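Local coordinates for fibrillarin-like rRNA/tRNA 2'-O-methyltransferase (PDB 4DF3), which probably transfers the methyl group of S-adenosyl-L-methionine to ribose 2'-hydroxyls of rRNA and tRNA at sites selected by a base-pairing guide RNA, at residues I81-I86 with G103-V108; A57-L62 with S88-S93; E51-N56 with A92-D97. The protein carries 2 engineered substitutions. One frame throughout, in Å; residues are numbered along the deposited sequence.

Contact 1. Residues I81-I86 with G103-V108; sequences ILYLGI and GRIYGV. With SAM (S-adenosylmethionine), chain C.
I86 lies directly on the backbone of G107, its CG2 3.5 Å from G107 C, in a tightly packed part of the contact. With CG1 of I86 anti to the backbone N (chi1 176°), the side chain runs along the glycine so closely that a CB on G107 would collide with I86 CD1. On the same face, the CB of Y83 rests on I105 CG2 at 3.7 Å. On the other face V108 CG2 touches L82 CD1 at 3.8 Å and also meets L84 CD2; helix 160-171 covers the two leucines. Between these layers the strands pair in parallel. I81, Y83 and their partners R104, Y106 and V108 exchange four backbone hydrogen bonds, and V108 O then accepts two more, from G85 N and, at 3.2 Å, from I86 N, which approaches from above the carbonyl plane. The contact is looser at its other end. There R104 leads its chain away from I81 to a partly exposed position, and its NH1 reaches Y106 OH at 3.3 Å, in the plane of the guanidinium; that hydroxyl is also bonded to E146. Where strand 81-84 ends, the ligand takes over. The ring of Y83, its CG anti to the backbone N (chi1 -167°), swings away from strand 104-108 and sets its hydroxyl near the amino N of S-adenosylmethionine, at a separation so short that its exact value is doubtful. G85 O accepts from the same nitrogen at 3.1 Å, and a side chain on G85 would crowd the ribose O4'. Parallel strands joined through helix 90-99 form the first beta-alpha-beta unit of a Rossmann-like methyltransferase, with the cofactor bound at the carboxyl end of its first strand.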
loop_
_atom_site.group_PDB
_atom_site.type_symbol
_atom_site.label_atom_id
_atom_site.label_comp_id
_atom_site.label_asym_id
_atom_site.label_seq_id
_atom_site.Cartn_x
_atom_site.Cartn_y
_atom_site.Cartn_z
ATOM N N ILE A 81 6.055 -2.247 -8.422
ATOM C CA ILE A 81 5.465 -2.824 -7.210
ATOM C C ILE A 81 4.497 -3.929 -7.596
ATOM O O ILE A 81 3.620 -3.745 -8.476
ATOM C CB ILE A 81 4.673 -1.731 -6.421
ATOM C CG1 ILE A 81 5.634 -0.660 -5.864
ATOM C CG2 ILE A 81 3.931 -2.335 -5.230
ATOM C CD1 ILE A 81 4.891 0.558 -5.370
ATOM N N LEU A 82 4.633 -5.082 -6.945
ATOM C CA LEU A 82 3.644 -6.111 -7.136
ATOM C C LEU A 82 2.658 -5.961 -5.963
ATOM O O LEU A 82 3.020 -6.106 -4.798
ATOM C CB LEU A 82 4.277 -7.504 -7.087
ATOM C CG LEU A 82 3.300 -8.709 -7.060
ATOM C CD1 LEU A 82 2.372 -8.631 -8.284
ATOM C CD2 LEU A 82 4.159 -10.031 -7.110
ATOM N N TYR A 83 1.405 -5.723 -6.305
ATOM C CA TYR A 83 0.370 -5.465 -5.287
ATOM C C TYR A 83 -0.665 -6.598 -5.299
ATOM O O TYR A 83 -1.425 -6.729 -6.288
ATOM C CB TYR A 83 -0.293 -4.129 -5.603
ATOM C CG TYR A 83 -1.161 -3.555 -4.482
ATOM C CD1 TYR A 83 -1.126 -2.213 -4.207
ATOM C CD2 TYR A 83 -2.060 -4.356 -3.761
ATOM C CE1 TYR A 83 -1.991 -1.668 -3.268
ATOM C CE2 TYR A 83 -2.909 -3.822 -2.741
ATOM C CZ TYR A 83 -2.871 -2.474 -2.544
ATOM O OH TYR A 83 -3.694 -1.899 -1.605
ATOM N N LEU A 84 -0.645 -7.401 -4.230
ATOM C CA LEU A 84 -1.518 -8.569 -4.124
ATOM C C LEU A 84 -2.772 -8.117 -3.406
ATOM O O LEU A 84 -2.702 -7.699 -2.227
ATOM C CB LEU A 84 -0.851 -9.755 -3.423
ATOM C CG LEU A 84 0.459 -10.290 -4.068
ATOM C CD1 LEU A 84 0.967 -11.493 -3.297
ATOM C CD2 LEU A 84 0.343 -10.558 -5.552
ATOM N N GLY A 85 -3.907 -8.147 -4.115
ATOM C CA GLY A 85 -5.172 -7.770 -3.457
ATOM C C GLY A 85 -5.502 -6.295 -3.637
ATOM O O GLY A 85 -5.930 -5.633 -2.663
ATOM N N ILE A 86 -5.359 -5.785 -4.853
ATOM C CA ILE A 86 -5.376 -4.351 -5.119
ATOM C C ILE A 86 -6.824 -3.814 -4.903
ATOM O O ILE A 86 -6.988 -2.617 -4.669
ATOM C CB ILE A 86 -4.730 -3.968 -6.517
ATOM C CG1 ILE A 86 -4.859 -2.450 -6.782
ATOM C CG2 ILE A 86 -5.442 -4.659 -7.703
ATOM C CD1 ILE A 86 -4.255 -1.978 -8.105
ATOM N N GLY A 103 7.129 4.593 -12.672
ATOM C CA GLY A 103 6.860 3.417 -11.866
ATOM C C GLY A 103 5.715 2.591 -12.433
ATOM O O GLY A 103 5.060 2.983 -13.386
ATOM N N ARG A 104 5.485 1.445 -11.822
ATOM C CA ARG A 104 4.352 0.621 -12.180
ATOM C C ARG A 104 3.823 -0.055 -10.924
ATOM O O ARG A 104 4.583 -0.543 -10.067
ATOM C CB ARG A 104 4.741 -0.475 -13.148
ATOM C CG ARG A 104 5.199 -0.009 -14.469
ATOM C CD ARG A 104 5.098 -1.145 -15.475
ATOM N NE ARG A 104 5.285 -0.558 -16.790
ATOM C CZ ARG A 104 5.573 -1.234 -17.896
ATOM N NH1 ARG A 104 5.681 -2.560 -17.868
ATOM N NH2 ARG A 104 5.707 -0.568 -19.038
ATOM N N ILE A 105 2.515 -0.157 -10.839
ATOM C CA ILE A 105 1.926 -1.116 -9.883
ATOM C C ILE A 105 1.241 -2.230 -10.644
ATOM O O ILE A 105 0.283 -1.971 -11.447
ATOM C CB ILE A 105 0.830 -0.464 -9.104
ATOM C CG1 ILE A 105 1.389 0.633 -8.275
ATOM C CG2 ILE A 105 0.151 -1.490 -8.145
ATOM C CD1 ILE A 105 0.414 1.460 -7.791
ATOM N N TYR A 106 1.698 -3.454 -10.413
ATOM C CA TYR A 106 1.053 -4.592 -11.011
ATOM C C TYR A 106 0.042 -5.046 -9.991
ATOM O O TYR A 106 0.418 -5.509 -8.872
ATOM C CB TYR A 106 2.058 -5.699 -11.286
ATOM C CG TYR A 106 3.074 -5.332 -12.328
ATOM C CD1 TYR A 106 2.808 -5.573 -13.715
ATOM C CD2 TYR A 106 4.344 -4.885 -11.940
ATOM C CE1 TYR A 106 3.798 -5.288 -14.685
ATOM C CE2 TYR A 106 5.302 -4.576 -12.902
ATOM C CZ TYR A 106 5.006 -4.790 -14.270
ATOM O OH TYR A 106 5.967 -4.520 -15.253
ATOM N N GLY A 107 -1.235 -4.857 -10.325
ATOM C CA GLY A 107 -2.278 -5.057 -9.314
ATOM C C GLY A 107 -3.034 -6.330 -9.530
ATOM O O GLY A 107 -3.852 -6.409 -10.424
ATOM N N VAL A 108 -2.794 -7.308 -8.668
ATOM C CA VAL A 108 -3.468 -8.615 -8.742
ATOM C C VAL A 108 -4.744 -8.616 -7.919
ATOM O O VAL A 108 -4.740 -8.310 -6.743
ATOM C CB VAL A 108 -2.504 -9.740 -8.267
ATOM C CG1 VAL A 108 -3.201 -11.171 -8.280
ATOM C CG2 VAL A 108 -1.203 -9.705 -9.036
HETATM N N SAM C . -5.459 -3.361 -0.616
HETATM C CA SAM C . -6.798 -2.725 -0.773
HETATM C C SAM C . -6.657 -1.270 -0.317
HETATM O O SAM C . -5.850 -0.957 0.584
HETATM O OXT SAM C . -7.342 -0.402 -0.847
HETATM C CB SAM C . -7.906 -3.424 0.088
HETATM C CG SAM C . -7.821 -4.902 -0.252
HETATM S SD SAM C . -9.286 -5.898 0.141
HETATM C CE SAM C . -8.859 -5.981 1.899
HETATM C "C5'" SAM C . -8.735 -7.565 -0.377
HETATM C "C4'" SAM C . -8.941 -7.845 -1.868
HETATM O "O4'" SAM C . -8.202 -8.976 -2.325
HETATM C "C3'" SAM C . -10.367 -8.125 -2.321
HETATM O "O3'" SAM C . -10.643 -7.134 -3.317
HETATM C "C2'" SAM C . -10.407 -9.588 -2.789
HETATM O "O2'" SAM C . -11.261 -9.778 -3.896
HETATM C "C1'" SAM C . -8.961 -9.835 -3.196
HETATM N N9 SAM C . -8.471 -11.208 -2.964
HETATM C C8 SAM C . -8.743 -12.110 -1.929
HETATM N N7 SAM C . -8.030 -13.278 -2.172
HETATM C C5 SAM C . -7.342 -13.134 -3.314
HETATM C C6 SAM C . -6.468 -13.974 -3.984
HETATM N N6 SAM C . -6.143 -15.260 -3.572
HETATM N N1 SAM C . -5.943 -13.385 -5.125
HETATM C C2 SAM C . -6.178 -12.133 -5.664
HETATM N N3 SAM C . -7.051 -11.314 -4.968
HETATM C C4 SAM C . -7.617 -11.841 -3.850
#

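Contact 2. Residues A57-L62 with S88-S93; sequences AYRSKL and SGTTAS. With SAM (S-adenosylmethionine), chain C.
S60 and T91 meet tip to tip through their hydroxyls, S60 OG donating to T91 OG1 over 2.7 Å. The serine OG stands anti to its backbone N (chi1 171°), which carries it across to the threonine. T91 OG1 donates to the carboxylate O of S-adenosylmethionine at 2.6 Å, so one hydroxyl relays between the serine and the ligand, while T91 N adds a weak bond to the other carboxylate oxygen. The T91 methyl is turned from the ligand toward the start of helix 61-67, where its CG2 packs on L62 CB at 3.9 Å. A valine in place of T91 would probably leave S60 OG and the carboxylate O without their shared partner. T90 lies alongside, its CG2 3.4 Å from R59 O, and its OG1 shares a water with R59 NH2, the arginine's bond to it being weak. K61, bent at its end, brings NZ to 3.9 Å from the ligand CE and forms a salt bridge with D154. S60 is the N-cap of helix 61-67, so this contact sets that helix start against the first turn of helix 90-99, with Y83 of strand 80-84 and Y152 of strand 148-153 packed against T91.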
loop_
_atom_site.group_PDB
_atom_site.type_symbol
_atom_site.label_atom_id
_atom_site.label_comp_id
_atom_site.label_asym_id
_atom_site.label_seq_id
_atom_site.Cartn_x
_atom_site.Cartn_y
_atom_site.Cartn_z
ATOM N N ALA A 57 -6.074 7.648 6.337
ATOM C CA ALA A 57 -5.597 6.462 6.941
ATOM C C ALA A 57 -6.733 5.545 7.414
ATOM O O ALA A 57 -6.510 4.361 7.699
ATOM C CB ALA A 57 -4.676 6.844 8.133
ATOM N N TYR A 58 -7.963 6.085 7.527
ATOM C CA TYR A 58 -9.096 5.239 7.870
ATOM C C TYR A 58 -9.605 4.471 6.696
ATOM O O TYR A 58 -10.436 3.594 6.912
ATOM C CB TYR A 58 -10.311 6.038 8.460
ATOM C CG TYR A 58 -10.002 6.550 9.863
ATOM C CD1 TYR A 58 -10.155 5.706 10.971
ATOM C CD2 TYR A 58 -9.554 7.870 10.076
ATOM C CE1 TYR A 58 -9.915 6.116 12.320
ATOM C CE2 TYR A 58 -9.257 8.311 11.426
ATOM C CZ TYR A 58 -9.472 7.428 12.552
ATOM O OH TYR A 58 -9.187 7.827 13.873
ATOM N N ARG A 59 -9.095 4.747 5.496
ATOM C CA ARG A 59 -9.481 3.991 4.273
ATOM C C ARG A 59 -8.286 3.276 3.598
ATOM O O ARG A 59 -8.469 2.508 2.595
ATOM C CB ARG A 59 -10.036 4.950 3.246
ATOM C CG ARG A 59 -11.273 5.741 3.676
ATOM C CD ARG A 59 -12.585 4.861 3.767
ATOM N NE ARG A 59 -12.779 3.988 2.597
ATOM C CZ ARG A 59 -13.187 4.368 1.373
ATOM N NH1 ARG A 59 -13.511 5.639 1.098
ATOM N NH2 ARG A 59 -13.267 3.448 0.399
ATOM N N SER A 60 -7.099 3.520 4.145
ATOM C CA SER A 60 -5.900 2.878 3.543
ATOM C C SER A 60 -4.935 2.415 4.570
ATOM O O SER A 60 -4.339 3.258 5.354
ATOM C CB SER A 60 -5.203 3.891 2.594
ATOM O OG SER A 60 -3.911 3.396 2.145
ATOM N N LYS A 61 -4.678 1.098 4.543
ATOM C CA LYS A 61 -3.805 0.566 5.603
ATOM C C LYS A 61 -2.361 1.069 5.581
ATOM O O LYS A 61 -1.689 1.198 6.664
ATOM C CB LYS A 61 -3.846 -0.959 5.573
ATOM C CG LYS A 61 -5.202 -1.559 6.061
ATOM C CD LYS A 61 -5.078 -3.091 6.008
ATOM C CE LYS A 61 -6.414 -3.860 5.965
ATOM N NZ LYS A 61 -7.048 -3.809 4.610
ATOM N N LEU A 62 -1.868 1.396 4.377
ATOM C CA LEU A 62 -0.480 1.924 4.321
ATOM C C LEU A 62 -0.337 3.291 4.922
ATOM O O LEU A 62 0.656 3.598 5.615
ATOM C CB LEU A 62 0.016 1.968 2.842
ATOM C CG LEU A 62 1.449 2.522 2.551
ATOM C CD1 LEU A 62 2.421 1.811 3.517
ATOM C CD2 LEU A 62 1.751 2.316 1.027
ATOM N N SER A 88 -10.296 -2.113 -5.453
ATOM C CA SER A 88 -10.641 -1.028 -6.380
ATOM C C SER A 88 -9.621 0.128 -6.450
ATOM O O SER A 88 -9.920 1.196 -6.982
ATOM C CB SER A 88 -12.022 -0.464 -6.035
ATOM O OG SER A 88 -12.110 -0.252 -4.625
ATOM N N GLY A 89 -8.429 -0.062 -5.885
ATOM C CA GLY A 89 -7.361 0.870 -6.138
ATOM C C GLY A 89 -7.161 1.980 -5.116
ATOM O O GLY A 89 -6.340 2.861 -5.337
ATOM N N THR A 90 -7.892 1.943 -4.005
ATOM C CA THR A 90 -7.709 2.965 -2.949
ATOM C C THR A 90 -6.245 3.241 -2.541
ATOM O O THR A 90 -5.730 4.369 -2.712
ATOM C CB THR A 90 -8.535 2.592 -1.730
ATOM O OG1 THR A 90 -9.933 2.738 -2.068
ATOM C CG2 THR A 90 -8.225 3.566 -0.609
ATOM N N THR A 91 -5.553 2.224 -2.018
ATOM C CA THR A 91 -4.174 2.411 -1.575
ATOM C C THR A 91 -3.277 2.477 -2.822
ATOM O O THR A 91 -2.281 3.237 -2.852
ATOM C CB THR A 91 -3.753 1.266 -0.631
ATOM O OG1 THR A 91 -4.619 1.287 0.546
ATOM C CG2 THR A 91 -2.284 1.409 -0.270
ATOM N N ALA A 92 -3.588 1.654 -3.836
ATOM C CA ALA A 92 -2.732 1.692 -5.047
ATOM C C ALA A 92 -2.750 3.071 -5.696
ATOM O O ALA A 92 -1.767 3.467 -6.316
ATOM C CB ALA A 92 -3.146 0.611 -6.045
ATOM N N SER A 93 -3.840 3.824 -5.569
ATOM C CA SER A 93 -3.848 5.120 -6.263
ATOM C C SER A 93 -2.797 6.045 -5.638
ATOM O O SER A 93 -2.159 6.857 -6.323
ATOM C CB SER A 93 -5.250 5.813 -6.206
ATOM O OG SER A 93 -5.641 6.133 -4.862
HETATM N N SAM C . -5.459 -3.361 -0.616
HETATM C CA SAM C . -6.798 -2.725 -0.773
HETATM C C SAM C . -6.657 -1.270 -0.317
HETATM O O SAM C . -5.850 -0.957 0.584
HETATM O OXT SAM C . -7.342 -0.402 -0.847
HETATM C CB SAM C . -7.906 -3.424 0.088
HETATM C CG SAM C . -7.821 -4.902 -0.252
HETATM S SD SAM C . -9.286 -5.898 0.141
HETATM C CE SAM C . -8.859 -5.981 1.899
HETATM C "C5'" SAM C . -8.735 -7.565 -0.377
HETATM C "C4'" SAM C . -8.941 -7.845 -1.868
HETATM O "O4'" SAM C . -8.202 -8.976 -2.325
HETATM C "C3'" SAM C . -10.367 -8.125 -2.321
HETATM O "O3'" SAM C . -10.643 -7.134 -3.317
HETATM C "C2'" SAM C . -10.407 -9.588 -2.789
HETATM O "O2'" SAM C . -11.261 -9.778 -3.896
HETATM C "C1'" SAM C . -8.961 -9.835 -3.196
HETATM N N9 SAM C . -8.471 -11.208 -2.964
HETATM C C8 SAM C . -8.743 -12.110 -1.929
HETATM N N7 SAM C . -8.030 -13.278 -2.172
HETATM C C5 SAM C . -7.342 -13.134 -3.314
HETATM C C6 SAM C . -6.468 -13.974 -3.984
HETATM N N6 SAM C . -6.143 -15.260 -3.572
HETATM N N1 SAM C . -5.943 -13.385 -5.125
HETATM C C2 SAM C . -6.178 -12.133 -5.664
HETATM N N3 SAM C . -7.051 -11.314 -4.968
HETATM C C4 SAM C . -7.617 -11.841 -3.850
HETATM O O HOH W 1 -11.328 1.487 -0.370
#

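Contact 3. Residues E51-N56 with A92-D97; sequences EYREWN and ASHMSD
R53 and W55 enclose the imidazole of H94 between them, and two torsions bring the flat groups together. W55 has CG anti to its backbone N (chi1 -167°), which lays the indole over one face of the imidazole, and the bend of the R53 chain at chi3 (58°) folds the guanidinium over the opposite face. The five-membered ring of W55 and the imidazole make an offset stack, their centroids 3.7 Å apart. Two CH-pi contacts reinforce it, H94 CB sitting over the five-membered ring of W55 and W55 CB over the imidazole. On the other side the guanidinium lies flat on H94, centres 3.9 Å apart. At its edge, R53 NH1 makes a nearly in-plane salt bridge to D97 OD2 at 2.9 Å, although the carboxylate is met from above its own plane. NH2 donates to S93 OG over 2.7 Å, and NE is bridged to E42. H94 NE2 is held by Y40 OH; T30 OG1 bonds both H94 ND1 and D97 OD2, and D97 OD1 pairs with R125. The strand thus reaches the helix through a buried cluster of opposed charges: E42 and D97, the latter shared with R125, would probably balance the arginine, while the cation lying on the imidazole would probably disfavour a second proton on H94.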
loop_
_atom_site.group_PDB
_atom_site.type_symbol
_atom_site.label_atom_id
_atom_site.label_comp_id
_atom_site.label_asym_id
_atom_site.label_seq_id
_atom_site.Cartn_x
_atom_site.Cartn_y
_atom_site.Cartn_z
ATOM N N GLU A 51 -2.253 20.178 -7.092
ATOM C CA GLU A 51 -3.371 19.473 -6.521
ATOM C C GLU A 51 -2.859 18.261 -5.771
ATOM O O GLU A 51 -2.016 17.485 -6.297
ATOM C CB GLU A 51 -4.272 18.929 -7.619
ATOM C CG GLU A 51 -5.580 18.469 -7.121
ATOM C CD GLU A 51 -6.564 18.188 -8.225
ATOM O OE1 GLU A 51 -7.186 19.125 -8.787
ATOM O OE2 GLU A 51 -6.735 16.991 -8.489
ATOM N N TYR A 52 -3.418 18.100 -4.573
ATOM C CA TYR A 52 -3.055 16.988 -3.653
ATOM C C TYR A 52 -4.318 16.224 -3.336
ATOM O O TYR A 52 -5.417 16.795 -3.265
ATOM C CB TYR A 52 -2.434 17.543 -2.336
ATOM C CG TYR A 52 -1.132 18.277 -2.604
ATOM C CD1 TYR A 52 0.059 17.634 -2.541
ATOM C CD2 TYR A 52 -1.137 19.666 -2.938
ATOM C CE1 TYR A 52 1.298 18.310 -2.830
ATOM C CE2 TYR A 52 0.087 20.355 -3.208
ATOM C CZ TYR A 52 1.262 19.685 -3.132
ATOM O OH TYR A 52 2.419 20.345 -3.391
ATOM N N ARG A 53 -4.151 14.939 -3.048
ATOM C CA ARG A 53 -5.252 14.070 -2.763
ATOM C C ARG A 53 -5.047 13.640 -1.294
ATOM O O ARG A 53 -4.029 13.030 -0.980
ATOM C CB ARG A 53 -5.187 12.800 -3.629
ATOM C CG ARG A 53 -5.343 12.963 -5.169
ATOM C CD ARG A 53 -5.097 11.603 -5.871
ATOM N NE ARG A 53 -5.973 10.619 -5.397
ATOM C CZ ARG A 53 -5.638 9.406 -4.979
ATOM N NH1 ARG A 53 -4.382 8.936 -5.038
ATOM N NH2 ARG A 53 -6.611 8.633 -4.613
ATOM N N GLU A 54 -6.019 13.919 -0.431
ATOM C CA GLU A 54 -5.934 13.415 0.929
ATOM C C GLU A 54 -5.759 11.867 0.952
ATOM O O GLU A 54 -6.448 11.164 0.253
ATOM C CB GLU A 54 -7.167 13.826 1.745
ATOM C CG GLU A 54 -7.093 13.384 3.167
ATOM C CD GLU A 54 -8.395 13.784 3.926
ATOM O OE1 GLU A 54 -9.464 13.313 3.580
ATOM O OE2 GLU A 54 -8.352 14.657 4.794
ATOM N N TRP A 55 -4.808 11.395 1.752
ATOM C CA TRP A 55 -4.569 10.012 1.917
ATOM C C TRP A 55 -5.161 9.620 3.293
ATOM O O TRP A 55 -4.493 9.710 4.324
ATOM C CB TRP A 55 -3.085 9.713 1.844
ATOM C CG TRP A 55 -2.745 8.223 1.689
ATOM C CD1 TRP A 55 -3.616 7.196 1.568
ATOM C CD2 TRP A 55 -1.438 7.671 1.551
ATOM N NE1 TRP A 55 -2.918 5.995 1.404
ATOM C CE2 TRP A 55 -1.584 6.270 1.404
ATOM C CE3 TRP A 55 -0.145 8.240 1.535
ATOM C CZ2 TRP A 55 -0.513 5.414 1.242
ATOM C CZ3 TRP A 55 0.961 7.376 1.400
ATOM C CH2 TRP A 55 0.764 5.961 1.275
ATOM N N ASN A 56 -6.389 9.122 3.267
ATOM C CA ASN A 56 -7.137 8.969 4.540
ATOM C C ASN A 56 -6.744 7.631 5.178
ATOM O O ASN A 56 -7.000 6.586 4.595
ATOM C CB ASN A 56 -8.622 8.884 4.161
ATOM C CG ASN A 56 -9.541 8.753 5.382
ATOM O OD1 ASN A 56 -9.083 8.682 6.547
ATOM N ND2 ASN A 56 -10.856 8.782 5.124
ATOM N N ALA A 92 -3.588 1.654 -3.836
ATOM C CA ALA A 92 -2.732 1.692 -5.047
ATOM C C ALA A 92 -2.750 3.071 -5.696
ATOM O O ALA A 92 -1.767 3.467 -6.316
ATOM C CB ALA A 92 -3.146 0.611 -6.045
ATOM N N SER A 93 -3.840 3.824 -5.569
ATOM C CA SER A 93 -3.848 5.120 -6.263
ATOM C C SER A 93 -2.797 6.045 -5.638
ATOM O O SER A 93 -2.159 6.857 -6.323
ATOM C CB SER A 93 -5.250 5.813 -6.206
ATOM O OG SER A 93 -5.641 6.133 -4.862
ATOM N N HIS A 94 -2.671 5.985 -4.318
ATOM C CA HIS A 94 -1.610 6.748 -3.682
ATOM C C HIS A 94 -0.215 6.222 -3.995
ATOM O O HIS A 94 0.734 7.065 -4.150
ATOM C CB HIS A 94 -1.854 6.856 -2.144
ATOM C CG HIS A 94 -3.113 7.618 -1.818
ATOM N ND1 HIS A 94 -3.192 9.000 -1.807
ATOM C CD2 HIS A 94 -4.347 7.161 -1.517
ATOM C CE1 HIS A 94 -4.443 9.355 -1.543
ATOM N NE2 HIS A 94 -5.155 8.255 -1.339
ATOM N N MET A 95 -0.052 4.913 -4.108
ATOM C CA MET A 95 1.265 4.384 -4.557
ATOM C C MET A 95 1.548 4.954 -5.959
ATOM O O MET A 95 2.667 5.414 -6.238
ATOM C CB MET A 95 1.281 2.875 -4.617
ATOM C CG MET A 95 1.243 2.281 -3.279
ATOM S SD MET A 95 1.066 0.507 -3.541
ATOM C CE MET A 95 1.272 -0.246 -1.933
ATOM N N SER A 96 0.522 4.971 -6.814
ATOM C CA SER A 96 0.647 5.482 -8.202
ATOM C C SER A 96 1.085 6.959 -8.177
ATOM O O SER A 96 2.021 7.321 -8.922
ATOM C CB SER A 96 -0.691 5.278 -8.982
ATOM O OG SER A 96 -0.782 6.139 -10.099
ATOM N N ASP A 97 0.475 7.783 -7.281
ATOM C CA ASP A 97 0.969 9.154 -7.130
ATOM C C ASP A 97 2.488 9.237 -6.816
ATOM O O ASP A 97 3.184 10.060 -7.384
ATOM C CB ASP A 97 0.191 9.918 -6.052
ATOM C CG ASP A 97 -1.238 10.237 -6.466
ATOM O OD1 ASP A 97 -1.568 10.259 -7.696
ATOM O OD2 ASP A 97 -2.063 10.522 -5.546
#

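Overall arrangement
All three contacts converge on helix 90-99, whose start faces the ligand. Contacts 2 and 3 lie closest, with centres about 8 Å apart, and share A92 and S93; S60 OG and W55 NE1, 2.9 Å apart, probably form a weak hydrogen bond between them. Contact 1 lies about 13 Å from contact 2 and 15 Å from contact 3, measured between centres, and packs on the helix through A92 and M95: I105 CD1 is 3.3 Å from A92 O, and Y83 CD1 lies 3.6 Å from M95 SD. Contacts 1 and 2 hold the amino and carboxylate groups of the ligand's methionine part respectively. Contact 3 stands behind them, the W55 side chain about 8 Å from the ligand, and joins the N-terminal antiparallel sheet to the methyltransferase fold.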